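Side-chain contacts in activating signal cointegrator 1 complex subunit 2 (Homo sapiens, PDB 6YXQ), which binds K63-linked polyubiquitin chains and recruits the ASCC3 helicase and ALKBH3 to DNA damage, and also takes part in rescuing stalled ribosomes: residues Y252-C257 with W313-H318; Y281-F286 with K321-I326. All coordinates share one frame; numbering follows the deposited sequence.

Contact 1: Y252-C257 with W313-H318; sequences YLCDTC and WQRLSH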
loop_
_atom_site.group_PDB
_atom_site.type_symbol
_atom_site.label_atom_id
_atom_site.label_comp_id
_atom_site.label_asym_id
_atom_site.label_seq_id
_atom_site.Cartn_x
_atom_site.Cartn_y
_atom_site.Cartn_z
ATOM N N TYR B 252 17.735 -3.951 3.597
ATOM C CA TYR B 252 16.853 -4.714 4.471
ATOM C C TYR B 252 16.696 -4.032 5.823
ATOM O O TYR B 252 15.581 -3.896 6.341
ATOM C CB TYR B 252 17.421 -6.123 4.629
ATOM C CG TYR B 252 16.511 -7.139 5.277
ATOM C CD1 TYR B 252 15.137 -7.120 5.071
ATOM C CD2 TYR B 252 17.036 -8.134 6.079
ATOM C CE1 TYR B 252 14.313 -8.062 5.664
ATOM C CE2 TYR B 252 16.224 -9.075 6.670
ATOM C CZ TYR B 252 14.867 -9.036 6.461
ATOM O OH TYR B 252 14.077 -9.983 7.060
ATOM N N LEU B 253 17.810 -3.588 6.410
ATOM C CA LEU B 253 17.752 -2.933 7.710
ATOM C C LEU B 253 16.945 -1.642 7.643
ATOM O O LEU B 253 16.118 -1.374 8.523
ATOM C CB LEU B 253 19.168 -2.657 8.216
ATOM C CG LEU B 253 19.276 -1.830 9.499
ATOM C CD1 LEU B 253 18.731 -2.582 10.712
ATOM C CD2 LEU B 253 20.718 -1.421 9.722
ATOM N N CYS B 254 17.173 -0.832 6.602
ATOM C CA CYS B 254 16.446 0.423 6.426
ATOM C C CYS B 254 14.950 0.179 6.260
ATOM O O CYS B 254 14.126 0.859 6.888
ATOM C CB CYS B 254 17.000 1.178 5.218
ATOM S SG CYS B 254 16.140 2.725 4.868
ATOM N N ASP B 255 14.581 -0.778 5.399
ATOM C CA ASP B 255 13.168 -1.106 5.236
ATOM C C ASP B 255 12.563 -1.550 6.556
ATOM O O ASP B 255 11.458 -1.123 6.913
ATOM C CB ASP B 255 12.981 -2.193 4.176
ATOM C CG ASP B 255 11.519 -2.643 4.037
ATOM O OD1 ASP B 255 10.822 -2.122 3.143
ATOM O OD2 ASP B 255 11.073 -3.525 4.791
ATOM N N THR B 256 13.293 -2.385 7.304
ATOM C CA THR B 256 12.770 -2.947 8.544
ATOM C C THR B 256 12.536 -1.863 9.589
ATOM O O THR B 256 11.473 -1.811 10.226
ATOM C CB THR B 256 13.738 -4.005 9.071
ATOM O OG1 THR B 256 14.006 -4.967 8.042
ATOM C CG2 THR B 256 13.155 -4.703 10.281
ATOM N N CYS B 257 13.529 -0.984 9.781
ATOM C CA CYS B 257 13.397 0.086 10.769
ATOM C C CYS B 257 12.323 1.083 10.375
ATOM O O CYS B 257 11.538 1.516 11.228
ATOM C CB CYS B 257 14.724 0.814 10.974
ATOM S SG CYS B 257 16.105 -0.203 11.513
ATOM N N TRP B 313 25.231 5.164 3.178
ATOM C CA TRP B 313 25.428 5.981 4.370
ATOM C C TRP B 313 24.142 6.694 4.763
ATOM O O TRP B 313 23.780 6.746 5.947
ATOM C CB TRP B 313 26.544 6.992 4.127
ATOM C CG TRP B 313 26.791 7.847 5.303
ATOM C CD1 TRP B 313 26.314 9.103 5.515
ATOM C CD2 TRP B 313 27.565 7.508 6.452
ATOM N NE1 TRP B 313 26.751 9.576 6.729
ATOM C CE2 TRP B 313 27.523 8.613 7.324
ATOM C CE3 TRP B 313 28.298 6.379 6.828
ATOM C CZ2 TRP B 313 28.186 8.623 8.549
ATOM C CZ3 TRP B 313 28.955 6.389 8.044
ATOM C CH2 TRP B 313 28.895 7.503 8.889
ATOM N N GLN B 314 23.455 7.279 3.779
ATOM C CA GLN B 314 22.167 7.914 4.046
ATOM C C GLN B 314 21.199 6.929 4.683
ATOM O O GLN B 314 20.542 7.240 5.685
ATOM C CB GLN B 314 21.575 8.480 2.755
ATOM C CG GLN B 314 22.352 9.644 2.181
ATOM C CD GLN B 314 22.229 10.888 3.029
ATOM O OE1 GLN B 314 21.129 11.269 3.441
ATOM N NE2 GLN B 314 23.362 11.523 3.305
ATOM N N ARG B 315 21.114 5.723 4.116
ATOM C CA ARG B 315 20.197 4.711 4.634
ATOM C C ARG B 315 20.585 4.266 6.038
ATOM O O ARG B 315 19.714 4.070 6.891
ATOM C CB ARG B 315 20.153 3.512 3.687
ATOM C CG ARG B 315 19.682 3.880 2.296
ATOM C CD ARG B 315 19.513 2.677 1.381
ATOM N NE ARG B 315 19.088 3.111 0.054
ATOM C CZ ARG B 315 17.831 3.397 -0.260
ATOM N NH1 ARG B 315 16.878 3.271 0.657
ATOM N NH2 ARG B 315 17.524 3.804 -1.487
ATOM N N LEU B 316 21.883 4.099 6.300
ATOM C CA LEU B 316 22.327 3.686 7.628
ATOM C C LEU B 316 21.989 4.738 8.677
ATOM O O LEU B 316 21.507 4.404 9.766
ATOM C CB LEU B 316 23.829 3.408 7.615
ATOM C CG LEU B 316 24.415 2.884 8.925
ATOM C CD1 LEU B 316 23.697 1.608 9.346
ATOM C CD2 LEU B 316 25.924 2.662 8.818
ATOM N N SER B 317 22.237 6.015 8.370
ATOM C CA SER B 317 21.899 7.069 9.323
ATOM C C SER B 317 20.392 7.154 9.538
ATOM O O SER B 317 19.925 7.325 10.675
ATOM C CB SER B 317 22.462 8.402 8.841
ATOM O OG SER B 317 23.768 8.224 8.328
ATOM N N HIS B 318 19.617 7.019 8.459
ATOM C CA HIS B 318 18.167 6.950 8.588
ATOM C C HIS B 318 17.747 5.796 9.495
ATOM O O HIS B 318 16.858 5.953 10.343
ATOM C CB HIS B 318 17.549 6.822 7.196
ATOM C CG HIS B 318 16.084 6.535 7.197
ATOM N ND1 HIS B 318 15.129 7.529 7.202
ATOM C CD2 HIS B 318 15.406 5.362 7.170
ATOM C CE1 HIS B 318 13.927 6.981 7.189
ATOM N NE2 HIS B 318 14.067 5.666 7.171
#

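Contact 2: Y281-F286 with K321-I326; sequences YRLASF and KKLMEI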
loop_
_atom_site.group_PDB
_atom_site.type_symbol
_atom_site.label_atom_id
_atom_site.label_comp_id
_atom_site.label_asym_id
_atom_site.label_seq_id
_atom_site.Cartn_x
_atom_site.Cartn_y
_atom_site.Cartn_z
ATOM N N TYR B 281 15.986 -3.228 24.959
ATOM C CA TYR B 281 17.349 -3.725 25.100
ATOM C C TYR B 281 17.833 -4.373 23.810
ATOM O O TYR B 281 19.000 -4.210 23.422
ATOM C CB TYR B 281 17.453 -4.722 26.256
ATOM C CG TYR B 281 18.785 -5.444 26.268
ATOM C CD1 TYR B 281 19.959 -4.761 26.556
ATOM C CD2 TYR B 281 18.875 -6.792 25.949
ATOM C CE1 TYR B 281 21.184 -5.401 26.547
ATOM C CE2 TYR B 281 20.099 -7.445 25.938
ATOM C CZ TYR B 281 21.249 -6.743 26.238
ATOM O OH TYR B 281 22.467 -7.383 26.227
ATOM N N ARG B 282 16.957 -5.113 23.131
ATOM C CA ARG B 282 17.388 -5.828 21.936
ATOM C C ARG B 282 17.854 -4.861 20.857
ATOM O O ARG B 282 18.884 -5.089 20.212
ATOM C CB ARG B 282 16.265 -6.725 21.426
ATOM C CG ARG B 282 16.232 -8.097 22.094
ATOM C CD ARG B 282 17.504 -8.874 21.819
ATOM N NE ARG B 282 17.540 -9.420 20.462
ATOM C CZ ARG B 282 16.924 -10.538 20.088
ATOM N NH1 ARG B 282 16.213 -11.235 20.968
ATOM N NH2 ARG B 282 17.016 -10.961 18.832
ATOM N N LEU B 283 17.146 -3.747 20.678
ATOM C CA LEU B 283 17.573 -2.811 19.648
ATOM C C LEU B 283 18.757 -1.979 20.106
ATOM O O LEU B 283 19.589 -1.605 19.279
ATOM C CB LEU B 283 16.409 -1.921 19.195
ATOM C CG LEU B 283 15.984 -0.646 19.909
ATOM C CD1 LEU B 283 16.787 0.544 19.442
ATOM C CD2 LEU B 283 14.517 -0.419 19.620
ATOM N N ALA B 284 18.876 -1.714 21.406
ATOM C CA ALA B 284 20.063 -1.025 21.902
ATOM C C ALA B 284 21.322 -1.851 21.645
ATOM O O ALA B 284 22.323 -1.344 21.113
ATOM C CB ALA B 284 19.906 -0.727 23.390
ATOM N N SER B 285 21.287 -3.134 22.007
ATOM C CA SER B 285 22.464 -3.971 21.812
ATOM C C SER B 285 22.714 -4.238 20.335
ATOM O O SER B 285 23.872 -4.322 19.907
ATOM C CB SER B 285 22.314 -5.277 22.579
ATOM O OG SER B 285 20.967 -5.678 22.573
ATOM N N PHE B 286 21.647 -4.378 19.539
ATOM C CA PHE B 286 21.832 -4.480 18.098
ATOM C C PHE B 286 22.519 -3.242 17.555
ATOM O O PHE B 286 23.400 -3.343 16.698
ATOM C CB PHE B 286 20.493 -4.678 17.393
ATOM C CG PHE B 286 20.583 -4.548 15.898
ATOM C CD1 PHE B 286 20.966 -5.629 15.120
ATOM C CD2 PHE B 286 20.301 -3.345 15.272
ATOM C CE1 PHE B 286 21.061 -5.514 13.747
ATOM C CE2 PHE B 286 20.398 -3.223 13.895
ATOM C CZ PHE B 286 20.777 -4.307 13.133
ATOM N N LYS B 321 18.482 6.626 13.190
ATOM C CA LYS B 321 17.494 7.577 13.692
ATOM C C LYS B 321 16.159 6.889 13.974
ATOM O O LYS B 321 15.555 7.089 15.035
ATOM C CB LYS B 321 17.321 8.719 12.696
ATOM C CG LYS B 321 16.406 9.820 13.185
ATOM C CD LYS B 321 16.247 10.910 12.130
ATOM C CE LYS B 321 15.285 12.005 12.579
ATOM N NZ LYS B 321 14.951 12.950 11.466
ATOM N N LYS B 322 15.691 6.055 13.039
ATOM C CA LYS B 322 14.411 5.378 13.231
ATOM C C LYS B 322 14.465 4.398 14.398
ATOM O O LYS B 322 13.474 4.229 15.117
ATOM C CB LYS B 322 13.996 4.654 11.953
ATOM C CG LYS B 322 13.636 5.573 10.806
ATOM C CD LYS B 322 12.609 6.596 11.226
ATOM C CE LYS B 322 12.640 7.808 10.316
ATOM N NZ LYS B 322 11.804 8.910 10.857
ATOM N N LEU B 323 15.607 3.733 14.597
ATOM C CA LEU B 323 15.740 2.830 15.736
ATOM C C LEU B 323 15.586 3.588 17.045
ATOM O O LEU B 323 14.855 3.158 17.949
ATOM C CB LEU B 323 17.089 2.107 15.693
ATOM C CG LEU B 323 17.178 0.738 15.012
ATOM C CD1 LEU B 323 18.617 0.410 14.638
ATOM C CD2 LEU B 323 16.627 -0.334 15.919
HETATM N N MSE B 324 16.260 4.727 17.162
HETATM C CA MSE B 324 16.153 5.491 18.403
HETATM C C MSE B 324 14.753 6.063 18.616
HETATM O O MSE B 324 14.270 6.161 19.751
HETATM C CB MSE B 324 17.176 6.618 18.440
HETATM C CG MSE B 324 18.504 6.188 19.002
HETATM SE SE MSE B 324 19.800 6.065 17.611
HETATM C CE MSE B 324 20.306 7.941 17.556
ATOM N N GLU B 325 14.102 6.445 17.516
ATOM C CA GLU B 325 12.729 6.923 17.622
ATOM C C GLU B 325 11.799 5.811 18.093
ATOM O O GLU B 325 10.903 6.048 18.911
ATOM C CB GLU B 325 12.274 7.503 16.284
ATOM C CG GLU B 325 13.073 8.736 15.888
ATOM C CD GLU B 325 12.643 9.345 14.568
ATOM O OE1 GLU B 325 12.224 8.588 13.664
ATOM O OE2 GLU B 325 12.734 10.586 14.438
ATOM N N ILE B 326 12.007 4.588 17.601
ATOM C CA ILE B 326 11.247 3.444 18.101
ATOM C C ILE B 326 11.460 3.285 19.602
ATOM O O ILE B 326 10.501 3.136 20.380
ATOM C CB ILE B 326 11.646 2.170 17.332
ATOM C CG1 ILE B 326 11.176 2.255 15.884
ATOM C CG2 ILE B 326 11.068 0.932 17.989
ATOM C CD1 ILE B 326 11.775 1.205 14.991
#

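Contact 1: Y252-C257 with W313-H318
Cys254 and Arg315 bring the two backbones to 6.0 Å between their CA atoms, where helix segments 252-257 and 313-318 run roughly parallel, their axes 9.0 Å apart at closest approach and inclined by 35°. The small side chain of Cys254 is consistent with so near an approach. Its CB lies against the CB of Arg315, and its sulfur goes on to His318, SG standing 3.6 Å from CD2. The thiol meets the imidazole obliquely, 60° off the ring normal, so the carbon corner of the ring takes the contact while its nitrogens serve other partners. With SG anti to the backbone N (chi1 178°), the sulfur also comes to the edge of the Arg315 guanidinium, near its plane. That guanidinium is engaged elsewhere: NE forms a salt bridge with Asp311 and NH1 is hydrogen-bonded to the carbonyl oxygen of Phe106. Both helices, 243-266 and 306-340, belong to the all-helical body of this N-terminal part of ASCC2, and the seam between them lies beside the ASCC3 chain. His318 links helix 243-266 with the ASCC3 chain: NE2 is hydrogen-bonded to Thr258 OG1 on that helix, while ND1 is hydrogen-bonded to the backbone N of Asp181 of the ASCC3 chain. The two bonds probably fix the rotation of the ring, and with it the CD2 corner turned to Cys254. A second, apolar touch is that of Leu253 CD2 on Leu316 CD1, 4.3 Å apart, methyl to methyl. Leu316 starts out pointing away from helix 243-266, but its branched end turns back to meet Leu253, whose side chain also packs on Phe286 and Met294 of helix 279-300.

Contact 2: Y281-F286 with K321-I326
An antiparallel helix pair in the helical body of ASCC2 supplies this contact, segment 281-286 of helix 279-300 lying against segment 321-326 of helix 306-340. The segment axes come within 10.3 Å at an angle of 154°, and Leu283 sits opposite Leu323. These two leucines run alongside each other head to tail: Leu323 CD2 reaches both CB and CD1 of Leu283, at 3.6 Å from CD1. The CG of Leu283 lies between its backbone N and carbonyl carbon (chi1 84°), an uncommon setting in a helix, and from there its two methyls part company. CD1 lies against Leu323, whereas CD2 turns to Ile326 and meets the CG2 methyl at 4.0 Å. Were Leu283 cut back to an alanine, CB could still touch Leu323 CD2, but Ile326 CG2 would probably lose its methyl partner and a gap would be likely to open between the helices. The other branch of Leu323 serves Phe286, its CD1 methyl coming to the ring edge, near the ring plane, 4.1 Å from CE2. The two side chains stand nearly perpendicular. Phe286 also meets Phe209 of helix 193-216 edge-to-face, which ties the pair to a third helix. Within segment 321-326, Lys322 NZ and Glu325 OE1 form a salt bridge at 2.9 Å, and Lys322 makes a cation-pi contact with Trp261 of helix 243-266. No hydrogen bond joins the two segments, so the attachment is one of buried aliphatic and aromatic carbon, and its stability probably comes mainly from packing and the exclusion of water.

Overall arrangement
Contacts 1 and 2 show how one long helix can serve two neighbours in succession: helix 306-340 meets helix 243-266 through residues 313-318 and, further along, helix 279-300 through 321-326. Their centres lie 12 Å apart, and in sequence order a segment of one contact is followed by a segment of the other. The two also touch directly. Leu253 CD1 packs on Phe286 CZ at 3.6 Å, and Cys257 SG lies 3.8 Å from Leu323 CG, so that the two contacts pack on each other where the three helices meet. Both contacts border ASCC3: Asp181 of that chain is hydrogen-bonded to His318 through its backbone and forms a salt bridge with Lys321 through its carboxylate.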